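PDB 3FID: putative outer membrane protein (LpxR) from Salmonella typhimurium, which acts as a lipid A deacylase of the bacterial outer membrane, probably releasing the 3'-acyloxyacyl group of lipid A. Local coordinates for residues K74-F79 with S277-G282; P70-G75 with G236-T241; G188-F193 with I208-E213. One frame throughout, in Å; residues are numbered along the deposited sequence.

Contact 1. Residues K74-F79 with S277-G282; sequences KGDRAF and SEFRTG. With GOL (glycerol), chain H.
Arg77 reaches past the ring of Phe279 to the carboxylate of Glu278. Its CB lies 4.2 Å from Phe279 CE1. CD passes the same ring atom, Phe279 CE1, at 4.1 Å, and the chain bends about the CG–CD bond (chi3 -55°), which swings NE off to the side. The guanidinium stands steeply to the ring, the two planes being 72° apart. Its NH1 makes a nearly straight salt bridge to Glu278 OE1 (3.1 Å, N-H...O 172°), in the guanidinium plane but on the anti side of OE1 and somewhat out of the carboxylate plane. NH1 has a second acidic partner in Asp32. The other tip nitrogen, Arg77 NH2, donates to glycerol O1 at 2.7 Å; that hydroxyl donates in turn to Glu278 OE1, and glycerol O2 bonds to Glu278 OE2 at 2.8 Å. With Tyr285 OH also bonded to it, OE1 is gripped from several directions, which would be expected to stabilise its negative charge. The two segments belong to separate loops on the same end of the LpxR β-barrel: residues 74-79 lead into strand 80-94, while residues 277-282 connect the last two strands; Leu234 of helix 232-235 packs against Arg77, Glu278 and Phe279. Phe279 opens a type I β turn that ends at Gly282. The far rim of its ring meets the other backbone, CE2 lying 3.4 Å from Gly75 O near the ring plane. From the same turn, Thr281 OG1 donates to Gly75 O in a short bond of 2.5 Å, approaching tilted from the carbonyl plane.

Contact 2. Residues P70-G75 with G236-T241; sequences PEAVKG and GKTLQT
The carboxylate of Glu71 turns one face to the methyl of Thr241: CG2 lies over the flat group, 3.7 Å from Glu71 CD and almost as near to both carboxylate oxygens. The amide of Gln240 stands steeply to this plane, 69° away from it, and its OE1 comes no closer to Glu71 OE1 than 3.9 Å, so two acceptors face each other without a bond. The Gln240 amide nitrogen has a weak partner in Gln134 instead. Further along, the methyl of Ala72 meets Thr238 CG2 at 3.8 Å. Both threonines hold CG2 anti to their carbonyl carbon, which turns these methyls to the 70-75 segment, while the hydroxyls pair with each other: Thr238 OG1 donates to Thr241 OG1 at 2.7 Å. Thr241 OG1 is bonded in turn to Asp135 OD2, an oxygen that also accepts from Ala72 N, and Asp135 OD1 takes Gln240 N. One aspartate from a third loop thus ties together two segments that share no hydrogen bond of their own. This is plain loop-to-loop packing at the surface of one end of the β-barrel, between the connection 61-79 and the chain that follows helix 232-235, away from the zinc sites and detergent pockets.

Contact 3. Residues G188-F193 with I208-E213; sequences GNDKTF and IHTQKE
Asp190 is the N-cap of the short helix 191-194, and the same side chain joins that helix to an ST turn at Thr210, within the connection between barrel strands 176-188 and 215-228. CG is anti to the backbone N (chi1 -173°), which sets the carboxyl carbon close to the Thr210 hydroxyl; OD1 accepts from three donors. Phe193 N supplies the capping bond at 3.0 Å, Gln211 N a longer one at 3.3 Å, and Thr210 OG1 a bond of 2.8 Å. All three come from above or below the carboxylate plane, the hydroxyl most steeply, 73° out of it. Thr210 OG1 itself accepts from Lys212 N (3.0 Å), so the hydroxyl that bonds to the cap also closes the turn, which should limit the rotation of both groups. A water donates to Asp190 OD2 and to Gln211 OE1 and accepts from Thr192 N, adding one more link between helix start and loop. Beside these bonds, Phe193 packs on Ile208: its CE1 meets Ile208 CG1 at 3.7 Å, and Ile208 CG2 makes a CH-pi contact over the ring, offset toward its rim; Lys218 of strand 215-228 adds a cation-pi contact. Both imidazole nitrogens of His209 are bonded elsewhere, ND1 to Arg98 and NE2 to the carbonyl of Asp47, which should fix the turn of the ring; the side chain lies about 6 Å from that of the zinc ligand Asp44. The methyl of Thr192 sits centrally over the His209 ring, CG2 being 3.5 Å from the centroid and 10° off the ring normal.

Overall arrangement
From the N terminus, the chain runs through three barrel strands before residues 70-79, in the connection from strand 49-60 to strand 80-94, open contacts 2 and 1 in turn, sharing Lys74 and Gly75. Contact 2 closes first, joining this connection to the chain after helix 232-235; contact 1 closes later, joining it to the loop between strands 266-275 and 285-295, so their two loops overlap and cross. Contact 3 opens and closes after both have opened and before either has closed. Contacts 1 and 2 are neighbours, Ala78 CB meeting Thr238 CG2 at 3.7 Å. Contact 3, between strands 176-188 and 215-228, lies on the opposite side of the chain's centre, about 39 Å from contact 1 between centres.

Contact 1. Residues K74-F79 with S277-G282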
loop_
_atom_site.group_PDB
_atom_site.type_symbol
_atom_site.label_atom_id
_atom_site.label_comp_id
_atom_site.label_asym_id
_atom_site.label_seq_id
_atom_site.Cartn_x
_atom_site.Cartn_y
_atom_site.Cartn_z
ATOM N N LYS A 74 15.175 2.532 -20.593
ATOM C CA LYS A 74 14.205 3.551 -21.000
ATOM C C LYS A 74 12.900 2.847 -21.336
ATOM O O LYS A 74 12.912 1.828 -22.017
ATOM C CB LYS A 74 14.695 4.316 -22.226
ATOM C CG LYS A 74 13.903 5.591 -22.511
ATOM C CD LYS A 74 14.286 6.687 -21.517
ATOM C CE LYS A 74 13.546 8.032 -21.801
ATOM N NZ LYS A 74 14.219 9.245 -21.164
ATOM N N GLY A 75 11.774 3.368 -20.850
ATOM C CA GLY A 75 10.498 2.654 -21.057
ATOM C C GLY A 75 10.023 1.772 -19.909
ATOM O O GLY A 75 8.892 1.276 -19.932
ATOM N N ASP A 76 10.859 1.579 -18.889
ATOM C CA ASP A 76 10.438 0.797 -17.704
ATOM C C ASP A 76 10.920 1.549 -16.473
ATOM O O ASP A 76 11.843 2.382 -16.550
ATOM C CB ASP A 76 11.020 -0.639 -17.737
ATOM C CG ASP A 76 10.270 -1.639 -16.821
ATOM O OD1 ASP A 76 9.353 -1.261 -16.042
ATOM O OD2 ASP A 76 10.634 -2.837 -16.872
ATOM N N ARG A 77 10.282 1.305 -15.332
ATOM C CA ARG A 77 10.744 1.973 -14.127
ATOM C C ARG A 77 12.142 1.486 -13.750
ATOM O O ARG A 77 12.506 0.325 -13.967
ATOM C CB ARG A 77 9.731 1.840 -12.957
ATOM C CG ARG A 77 9.539 0.463 -12.433
ATOM C CD ARG A 77 8.138 0.316 -11.782
ATOM N NE ARG A 77 7.902 1.296 -10.752
ATOM C CZ ARG A 77 6.707 1.761 -10.390
ATOM N NH1 ARG A 77 5.587 1.393 -11.018
ATOM N NH2 ARG A 77 6.647 2.668 -9.434
ATOM N N ALA A 78 12.935 2.402 -13.206
ATOM C CA ALA A 78 14.211 2.065 -12.603
ATOM C C ALA A 78 13.965 1.370 -11.259
ATOM O O ALA A 78 12.897 1.557 -10.665
ATOM C CB ALA A 78 14.983 3.351 -12.350
ATOM N N PHE A 79 14.961 0.633 -10.755
ATOM C CA PHE A 79 14.955 0.225 -9.344
ATOM C C PHE A 79 14.855 1.479 -8.439
ATOM O O PHE A 79 15.500 2.514 -8.689
ATOM C CB PHE A 79 16.192 -0.623 -8.994
ATOM C CG PHE A 79 16.086 -2.079 -9.415
ATOM C CD1 PHE A 79 15.324 -2.991 -8.667
ATOM C CD2 PHE A 79 16.750 -2.540 -10.544
ATOM C CE1 PHE A 79 15.217 -4.343 -9.064
ATOM C CE2 PHE A 79 16.674 -3.894 -10.963
ATOM C CZ PHE A 79 15.915 -4.801 -10.238
ATOM N N SER A 277 -1.674 0.453 -14.934
ATOM C CA SER A 277 -0.436 1.001 -15.466
ATOM C C SER A 277 -0.106 2.417 -14.963
ATOM O O SER A 277 -0.842 3.375 -15.218
ATOM C CB SER A 277 -0.476 1.018 -17.003
ATOM O OG SER A 277 0.801 1.391 -17.504
ATOM N N GLU A 278 1.036 2.562 -14.314
ATOM C CA GLU A 278 1.463 3.908 -13.835
ATOM C C GLU A 278 2.274 4.757 -14.826
ATOM O O GLU A 278 2.613 5.910 -14.541
ATOM C CB GLU A 278 2.239 3.742 -12.527
ATOM C CG GLU A 278 1.325 3.176 -11.427
ATOM C CD GLU A 278 2.005 3.207 -10.070
ATOM O OE1 GLU A 278 2.906 2.402 -9.858
ATOM O OE2 GLU A 278 1.633 4.054 -9.231
ATOM N N PHE A 279 2.602 4.174 -15.977
ATOM C CA PHE A 279 3.296 4.919 -17.027
ATOM C C PHE A 279 2.994 4.357 -18.398
ATOM O O PHE A 279 2.579 3.189 -18.553
ATOM C CB PHE A 279 4.814 5.002 -16.789
ATOM C CG PHE A 279 5.461 3.686 -16.528
ATOM C CD1 PHE A 279 5.468 3.139 -15.232
ATOM C CD2 PHE A 279 6.105 2.988 -17.556
ATOM C CE1 PHE A 279 6.072 1.918 -14.989
ATOM C CE2 PHE A 279 6.719 1.742 -17.303
ATOM C CZ PHE A 279 6.702 1.221 -16.037
ATOM N N ARG A 280 3.199 5.194 -19.409
ATOM C CA ARG A 280 2.655 4.883 -20.736
ATOM C C ARG A 280 3.080 3.508 -21.245
ATOM O O ARG A 280 2.279 2.773 -21.849
ATOM C CB ARG A 280 3.068 5.965 -21.749
ATOM C CG ARG A 280 2.527 7.321 -21.436
ATOM C CD ARG A 280 2.672 8.189 -22.648
ATOM N NE ARG A 280 2.218 9.548 -22.363
ATOM C CZ ARG A 280 2.208 10.504 -23.274
ATOM N NH1 ARG A 280 1.784 11.702 -22.948
ATOM N NH2 ARG A 280 2.640 10.239 -24.506
ATOM N N THR A 281 4.353 3.190 -21.052
ATOM C CA THR A 281 4.939 1.943 -21.556
ATOM C C THR A 281 4.884 0.773 -20.543
ATOM O O THR A 281 5.466 -0.295 -20.777
ATOM C CB THR A 281 6.377 2.175 -22.038
ATOM O OG1 THR A 281 7.143 2.778 -20.983
ATOM C CG2 THR A 281 6.373 3.117 -23.252
ATOM N N GLY A 282 4.177 0.977 -19.429
ATOM C CA GLY A 282 4.007 -0.074 -18.419
ATOM C C GLY A 282 2.743 -0.885 -18.614
ATOM O O GLY A 282 2.152 -0.906 -19.701
HETATM C C1 GOL H . 4.787 3.928 -6.731
HETATM O O1 GOL H . 4.556 3.839 -8.108
HETATM C C2 GOL H . 3.550 3.660 -5.893
HETATM O O2 GOL H . 2.322 3.949 -6.550
HETATM C C3 GOL H . 3.754 4.428 -4.600
HETATM O O3 GOL H . 2.572 4.996 -4.090
#

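Contact 2. Residues P70-G75 with G236-T241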
loop_
_atom_site.group_PDB
_atom_site.type_symbol
_atom_site.label_atom_id
_atom_site.label_comp_id
_atom_site.label_asym_id
_atom_site.label_seq_id
_atom_site.Cartn_x
_atom_site.Cartn_y
_atom_site.Cartn_z
ATOM N N PRO A 70 22.099 -4.479 -16.850
ATOM C CA PRO A 70 23.083 -3.805 -16.003
ATOM C C PRO A 70 22.631 -2.437 -15.525
ATOM O O PRO A 70 23.075 -1.993 -14.465
ATOM C CB PRO A 70 24.318 -3.634 -16.921
ATOM C CG PRO A 70 24.062 -4.409 -18.126
ATOM C CD PRO A 70 22.582 -4.658 -18.238
ATOM N N GLU A 71 21.792 -1.760 -16.316
ATOM C CA GLU A 71 21.299 -0.416 -15.958
ATOM C C GLU A 71 19.794 -0.308 -16.180
ATOM O O GLU A 71 19.166 -1.234 -16.709
ATOM C CB GLU A 71 22.022 0.659 -16.775
ATOM C CG GLU A 71 23.514 0.663 -16.547
ATOM C CD GLU A 71 24.253 1.517 -17.534
ATOM O OE1 GLU A 71 25.055 2.369 -17.077
ATOM O OE2 GLU A 71 24.022 1.338 -18.759
ATOM N N ALA A 72 19.226 0.822 -15.771
ATOM C CA ALA A 72 17.815 1.094 -16.027
ATOM C C ALA A 72 17.562 1.034 -17.529
ATOM O O ALA A 72 18.483 1.249 -18.325
ATOM C CB ALA A 72 17.412 2.444 -15.463
ATOM N N VAL A 73 16.324 0.719 -17.898
ATOM C CA VAL A 73 15.906 0.589 -19.298
ATOM C C VAL A 73 14.902 1.720 -19.580
ATOM O O VAL A 73 13.883 1.859 -18.886
ATOM C CB VAL A 73 15.242 -0.807 -19.559
ATOM C CG1 VAL A 73 14.594 -0.877 -20.925
ATOM C CG2 VAL A 73 16.269 -1.929 -19.437
ATOM N N LYS A 74 15.175 2.532 -20.593
ATOM C CA LYS A 74 14.205 3.551 -21.000
ATOM C C LYS A 74 12.900 2.847 -21.336
ATOM O O LYS A 74 12.912 1.828 -22.017
ATOM C CB LYS A 74 14.695 4.316 -22.226
ATOM C CG LYS A 74 13.903 5.591 -22.511
ATOM C CD LYS A 74 14.286 6.687 -21.517
ATOM C CE LYS A 74 13.546 8.032 -21.801
ATOM N NZ LYS A 74 14.219 9.245 -21.164
ATOM N N GLY A 75 11.774 3.368 -20.850
ATOM C CA GLY A 75 10.498 2.654 -21.057
ATOM C C GLY A 75 10.023 1.772 -19.909
ATOM O O GLY A 75 8.892 1.276 -19.932
ATOM N N GLY A 236 11.911 10.659 -10.987
ATOM C CA GLY A 236 13.279 10.912 -10.551
ATOM C C GLY A 236 14.311 10.478 -11.588
ATOM O O GLY A 236 14.026 9.695 -12.489
ATOM N N LYS A 237 15.535 10.955 -11.417
ATOM C CA LYS A 237 16.614 10.683 -12.337
ATOM C C LYS A 237 17.478 9.536 -11.797
ATOM O O LYS A 237 17.757 9.480 -10.598
ATOM C CB LYS A 237 17.422 11.985 -12.474
ATOM C CG LYS A 237 18.478 12.007 -13.553
ATOM C CD LYS A 237 19.251 13.341 -13.510
ATOM C CE LYS A 237 20.580 13.178 -12.758
ATOM N NZ LYS A 237 21.354 14.450 -12.722
ATOM N N THR A 238 17.904 8.625 -12.677
ATOM C CA THR A 238 18.739 7.473 -12.286
ATOM C C THR A 238 20.189 7.879 -11.966
ATOM O O THR A 238 20.679 8.867 -12.504
ATOM C CB THR A 238 18.818 6.434 -13.414
ATOM O OG1 THR A 238 19.339 7.071 -14.604
ATOM C CG2 THR A 238 17.426 5.813 -13.700
ATOM N N LEU A 239 20.866 7.090 -11.120
ATOM C CA LEU A 239 22.213 7.440 -10.605
ATOM C C LEU A 239 23.312 7.549 -11.671
ATOM O O LEU A 239 24.106 8.494 -11.651
ATOM C CB LEU A 239 22.672 6.413 -9.562
ATOM C CG LEU A 239 22.208 6.556 -8.123
ATOM C CD1 LEU A 239 22.744 5.352 -7.324
ATOM C CD2 LEU A 239 22.717 7.876 -7.526
ATOM N N GLN A 240 23.331 6.583 -12.588
ATOM C CA GLN A 240 24.398 6.422 -13.576
ATOM C C GLN A 240 24.011 6.812 -14.999
ATOM O O GLN A 240 24.769 7.521 -15.673
ATOM C CB GLN A 240 24.891 4.995 -13.584
ATOM C CG GLN A 240 25.500 4.543 -12.283
ATOM C CD GLN A 240 25.928 3.122 -12.395
ATOM O OE1 GLN A 240 25.417 2.373 -13.229
ATOM N NE2 GLN A 240 26.876 2.729 -11.571
ATOM N N THR A 241 22.858 6.354 -15.479
ATOM C CA THR A 241 22.399 6.790 -16.812
ATOM C C THR A 241 21.802 8.187 -16.791
ATOM O O THR A 241 21.569 8.780 -17.851
ATOM C CB THR A 241 21.406 5.801 -17.464
ATOM O OG1 THR A 241 20.352 5.469 -16.540
ATOM C CG2 THR A 241 22.116 4.526 -17.878
#

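Contact 3. Residues G188-F193 with I208-E213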
loop_
_atom_site.group_PDB
_atom_site.type_symbol
_atom_site.label_atom_id
_atom_site.label_comp_id
_atom_site.label_asym_id
_atom_site.label_seq_id
_atom_site.Cartn_x
_atom_site.Cartn_y
_atom_site.Cartn_z
ATOM N N GLY A 188 -18.991 -7.525 7.793
ATOM C CA GLY A 188 -18.191 -7.910 8.968
ATOM C C GLY A 188 -19.015 -7.801 10.237
ATOM O O GLY A 188 -20.152 -7.337 10.196
ATOM N N ASN A 189 -18.443 -8.211 11.363
ATOM C CA ASN A 189 -19.164 -8.117 12.649
ATOM C C ASN A 189 -18.863 -6.869 13.458
ATOM O O ASN A 189 -19.310 -6.742 14.600
ATOM C CB ASN A 189 -19.005 -9.409 13.470
ATOM C CG ASN A 189 -17.606 -9.619 13.973
ATOM O OD1 ASN A 189 -16.659 -8.986 13.500
ATOM N ND2 ASN A 189 -17.459 -10.510 14.951
ATOM N N ASP A 190 -18.135 -5.911 12.875
ATOM C CA ASP A 190 -17.875 -4.681 13.588
ATOM C C ASP A 190 -18.039 -3.445 12.717
ATOM O O ASP A 190 -17.339 -3.288 11.716
ATOM C CB ASP A 190 -16.484 -4.684 14.264
ATOM C CG ASP A 190 -16.281 -3.468 15.152
ATOM O OD1 ASP A 190 -15.344 -2.663 14.916
ATOM O OD2 ASP A 190 -17.098 -3.278 16.085
ATOM N N LYS A 191 -18.960 -2.567 13.113
ATOM C CA LYS A 191 -19.247 -1.326 12.378
ATOM C C LYS A 191 -18.011 -0.410 12.190
ATOM O O LYS A 191 -17.801 0.142 11.089
ATOM C CB LYS A 191 -20.403 -0.552 13.062
ATOM C CG LYS A 191 -20.545 0.898 12.592
ATOM C CD LYS A 191 -21.630 1.661 13.397
ATOM C CE LYS A 191 -21.909 3.020 12.770
ATOM N NZ LYS A 191 -22.845 2.901 11.625
ATOM N N THR A 192 -17.211 -0.241 13.252
ATOM C CA THR A 192 -16.065 0.686 13.221
ATOM C C THR A 192 -14.985 0.136 12.258
ATOM O O THR A 192 -14.468 0.867 11.402
ATOM C CB THR A 192 -15.454 0.888 14.636
ATOM O OG1 THR A 192 -16.455 1.427 15.519
ATOM C CG2 THR A 192 -14.267 1.879 14.578
ATOM N N PHE A 193 -14.661 -1.147 12.436
ATOM C CA PHE A 193 -13.650 -1.822 11.616
ATOM C C PHE A 193 -14.072 -1.830 10.141
ATOM O O PHE A 193 -13.257 -1.577 9.248
ATOM C CB PHE A 193 -13.395 -3.247 12.149
ATOM C CG PHE A 193 -12.278 -4.024 11.413
ATOM C CD1 PHE A 193 -11.128 -3.372 10.920
ATOM C CD2 PHE A 193 -12.371 -5.414 11.265
ATOM C CE1 PHE A 193 -10.105 -4.107 10.259
ATOM C CE2 PHE A 193 -11.356 -6.135 10.638
ATOM C CZ PHE A 193 -10.232 -5.475 10.113
ATOM N N ILE A 208 -5.679 -1.687 12.636
ATOM C CA ILE A 208 -7.119 -1.954 12.810
ATOM C C ILE A 208 -7.705 -0.940 13.793
ATOM O O ILE A 208 -7.128 -0.702 14.850
ATOM C CB ILE A 208 -7.357 -3.418 13.318
ATOM C CG1 ILE A 208 -7.009 -4.423 12.194
ATOM C CG2 ILE A 208 -8.820 -3.620 13.816
ATOM C CD1 ILE A 208 -6.945 -5.911 12.652
ATOM N N HIS A 209 -8.846 -0.354 13.444
ATOM C CA HIS A 209 -9.612 0.461 14.393
ATOM C C HIS A 209 -10.872 -0.333 14.672
ATOM O O HIS A 209 -11.708 -0.493 13.788
ATOM C CB HIS A 209 -9.974 1.814 13.771
ATOM C CG HIS A 209 -10.681 2.747 14.710
ATOM N ND1 HIS A 209 -11.396 3.838 14.272
ATOM C CD2 HIS A 209 -10.795 2.741 16.061
ATOM C CE1 HIS A 209 -11.905 4.480 15.311
ATOM N NE2 HIS A 209 -11.573 3.824 16.408
ATOM N N THR A 210 -10.993 -0.883 15.871
ATOM C CA THR A 210 -12.161 -1.704 16.175
ATOM C C THR A 210 -12.666 -1.506 17.584
ATOM O O THR A 210 -11.894 -1.204 18.488
ATOM C CB THR A 210 -11.900 -3.213 15.946
ATOM O OG1 THR A 210 -13.145 -3.925 16.058
ATOM C CG2 THR A 210 -10.890 -3.777 16.958
ATOM N N GLN A 211 -13.975 -1.698 17.755
ATOM C CA GLN A 211 -14.589 -1.751 19.086
ATOM C C GLN A 211 -14.565 -3.196 19.632
ATOM O O GLN A 211 -14.481 -3.418 20.840
ATOM C CB GLN A 211 -16.014 -1.172 19.041
ATOM C CG GLN A 211 -16.080 0.367 18.712
ATOM C CD GLN A 211 -17.487 1.006 18.929
ATOM O OE1 GLN A 211 -18.526 0.455 18.511
ATOM N NE2 GLN A 211 -17.511 2.185 19.579
ATOM N N LYS A 212 -14.534 -4.163 18.719
ATOM C CA LYS A 212 -14.836 -5.575 18.994
ATOM C C LYS A 212 -13.806 -6.339 19.838
ATOM O O LYS A 212 -12.604 -6.216 19.640
ATOM C CB LYS A 212 -15.095 -6.297 17.653
ATOM C CG LYS A 212 -15.699 -7.700 17.734
ATOM C CD LYS A 212 -17.119 -7.729 18.293
ATOM C CE LYS A 212 -17.763 -9.124 18.113
ATOM N NZ LYS A 212 -16.979 -10.260 18.718
ATOM N N GLU A 213 -14.304 -7.126 20.790
ATOM C CA GLU A 213 -13.496 -8.109 21.504
ATOM C C GLU A 213 -13.962 -9.501 21.117
ATOM O O GLU A 213 -15.121 -9.689 20.758
ATOM C CB GLU A 213 -13.630 -7.931 23.018
ATOM C CG GLU A 213 -13.299 -6.524 23.507
ATOM C CD GLU A 213 -13.174 -6.435 25.023
ATOM O OE1 GLU A 213 -13.595 -7.381 25.733
ATOM O OE2 GLU A 213 -12.644 -5.407 25.498
HETATM O O HOH W 1 -18.193 -0.689 16.020
#